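Local coordinates for putative type VI secretion protein (Escherichia coli, PDB 6SKI) that probably hydrolyses phospholipids as a toxic effector that the type VI secretion system delivers on its VgrG spike, at residues G34-I39 against I186-F191. Numbering follows the deposited sequence.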
loop_
_atom_site.group_PDB
_atom_site.type_symbol
_atom_site.label_atom_id
_atom_site.label_comp_id
_atom_site.label_asym_id
_atom_site.label_seq_id
_atom_site.Cartn_x
_atom_site.Cartn_y
_atom_site.Cartn_z
ATOM N N GLY A 34 11.800 31.868 -2.358
ATOM C CA GLY A 34 11.136 30.923 -1.482
ATOM C C GLY A 34 10.419 29.881 -2.326
ATOM O O GLY A 34 9.430 30.188 -2.992
ATOM N N VAL A 35 10.937 28.656 -2.294
ATOM C CA VAL A 35 10.409 27.577 -3.121
ATOM C C VAL A 35 9.568 26.645 -2.259
ATOM O O VAL A 35 9.978 26.254 -1.162
ATOM C CB VAL A 35 11.535 26.825 -3.855
ATOM C CG1 VAL A 35 12.490 27.819 -4.484
ATOM C CG2 VAL A 35 12.291 25.890 -2.936
ATOM N N THR A 36 8.352 26.365 -2.717
ATOM C CA THR A 36 7.511 25.359 -2.080
ATOM C C THR A 36 7.925 23.984 -2.576
ATOM O O THR A 36 7.683 23.636 -3.734
ATOM C CB THR A 36 6.041 25.624 -2.382
ATOM O OG1 THR A 36 5.794 27.034 -2.349
ATOM C CG2 THR A 36 5.160 24.936 -1.362
ATOM N N LEU A 37 8.542 23.195 -1.712
ATOM C CA LEU A 37 9.004 21.865 -2.075
ATOM C C LEU A 37 7.989 20.840 -1.596
ATOM O O LEU A 37 7.702 20.755 -0.399
ATOM C CB LEU A 37 10.381 21.581 -1.483
ATOM C CG LEU A 37 10.988 20.227 -1.834
ATOM C CD1 LEU A 37 11.170 20.090 -3.328
ATOM C CD2 LEU A 37 12.311 20.083 -1.135
ATOM N N THR A 38 7.450 20.068 -2.530
ATOM C CA THR A 38 6.508 19.005 -2.225
ATOM C C THR A 38 7.207 17.665 -2.374
ATOM O O THR A 38 7.823 17.394 -3.408
ATOM C CB THR A 38 5.293 19.066 -3.147
ATOM O OG1 THR A 38 4.972 20.433 -3.422
ATOM C CG2 THR A 38 4.109 18.394 -2.496
ATOM N N ILE A 39 7.114 16.833 -1.344
ATOM C CA ILE A 39 7.682 15.495 -1.370
ATOM C C ILE A 39 6.540 14.515 -1.573
ATOM O O ILE A 39 5.637 14.417 -0.733
ATOM C CB ILE A 39 8.469 15.183 -0.091
ATOM C CG1 ILE A 39 9.381 16.357 0.265
ATOM C CG2 ILE A 39 9.272 13.910 -0.266
ATOM C CD1 ILE A 39 10.231 16.123 1.485
ATOM N N ILE A 186 13.988 26.894 0.925
ATOM C CA ILE A 186 12.754 26.120 0.885
ATOM C C ILE A 186 11.782 26.762 1.864
ATOM O O ILE A 186 11.939 26.649 3.081
ATOM C CB ILE A 186 13.002 24.646 1.216
ATOM C CG1 ILE A 186 13.950 24.041 0.182
ATOM C CG2 ILE A 186 11.695 23.882 1.242
ATOM C CD1 ILE A 186 14.420 22.657 0.517
ATOM N N ALA A 187 10.772 27.439 1.332
ATOM C CA ALA A 187 9.841 28.201 2.146
ATOM C C ALA A 187 8.725 27.349 2.715
ATOM O O ALA A 187 8.005 27.809 3.607
ATOM C CB ALA A 187 9.233 29.338 1.323
ATOM N N LYS A 188 8.562 26.129 2.217
ATOM C CA LYS A 188 7.515 25.239 2.687
ATOM C C LYS A 188 7.870 23.822 2.272
ATOM O O LYS A 188 8.392 23.605 1.178
ATOM C CB LYS A 188 6.153 25.636 2.114
ATOM C CG LYS A 188 4.972 25.122 2.901
ATOM C CD LYS A 188 3.675 25.601 2.287
ATOM C CE LYS A 188 2.492 24.826 2.827
ATOM N NZ LYS A 188 1.217 25.560 2.611
ATOM N N ILE A 189 7.593 22.871 3.151
ATOM C CA ILE A 189 7.728 21.452 2.852
ATOM C C ILE A 189 6.325 20.872 2.831
ATOM O O ILE A 189 5.649 20.815 3.865
ATOM C CB ILE A 189 8.615 20.727 3.869
ATOM C CG1 ILE A 189 10.065 21.196 3.747
ATOM C CG2 ILE A 189 8.511 19.224 3.684
ATOM C CD1 ILE A 189 10.850 20.494 2.675
ATOM N N GLN A 190 5.874 20.465 1.655
ATOM C CA GLN A 190 4.581 19.829 1.485
ATOM C C GLN A 190 4.764 18.339 1.238
ATOM O O GLN A 190 5.849 17.874 0.881
ATOM C CB GLN A 190 3.814 20.463 0.327
ATOM C CG GLN A 190 2.923 21.614 0.715
ATOM C CD GLN A 190 2.375 22.334 -0.490
ATOM O OE1 GLN A 190 2.873 22.168 -1.601
ATOM N NE2 GLN A 190 1.346 23.141 -0.282
ATOM N N PHE A 191 3.686 17.585 1.437
ATOM C CA PHE A 191 3.685 16.149 1.205
ATOM C C PHE A 191 2.477 15.768 0.368
ATOM O O PHE A 191 1.363 16.222 0.640
ATOM C CB PHE A 191 3.664 15.368 2.522
ATOM C CG PHE A 191 4.940 15.455 3.302
ATOM C CD1 PHE A 191 6.081 14.820 2.856
ATOM C CD2 PHE A 191 4.991 16.151 4.492
ATOM C CE1 PHE A 191 7.249 14.891 3.572
ATOM C CE2 PHE A 191 6.159 16.224 5.211
ATOM C CZ PHE A 191 7.290 15.593 4.749
#
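Four backbone hydrogen bonds join the strands 34-39 and 186-191, whose N-to-C directions differ by 23°, so the pairing is parallel. The bonds from Ile-39 N to Gln-190 O and from Gln-190 N to Leu-37 O are both nearly straight; in the first the donor stands above the carbonyl plane, in the second it lies in it. The bond from Ala-187 N to Val-35 O is the most bent, at 142°. There the register slips by one residue, a beta bulge: Val-35 pairs with Ile-186 but Thr-36 with Lys-188, and Ala-187, the extra residue, turns its CB toward Gly-34, CB to CA 3.7 Å. Both strands belong to the central, mainly parallel sheet of a domain consistent with the alpha/beta-hydrolase fold, strand 22-43, which carries 34-39, here lying between strands 121-128 and 184-195. Leu-37 holds CG anti to its backbone N (chi1 -178°). Its CB meets Ile-186 CG2 at 3.8 Å; beyond CG, CD2 reaches Ile-186 CD1 at 3.7 Å and Ile-189 CD1 at 4.1 Å, bridging both sides of the bulge. Helix 156-178 covers this apolar face through Leu-172 and Phe-175. Further along, Phe-191 lies alongside Ile-39, its CE1 3.8 Å from Ile-39 CD1, while Phe-206 meets the ring edge-to-face. On the other face, Thr-38 CG2 packs against Gln-190 CB at 3.5 Å.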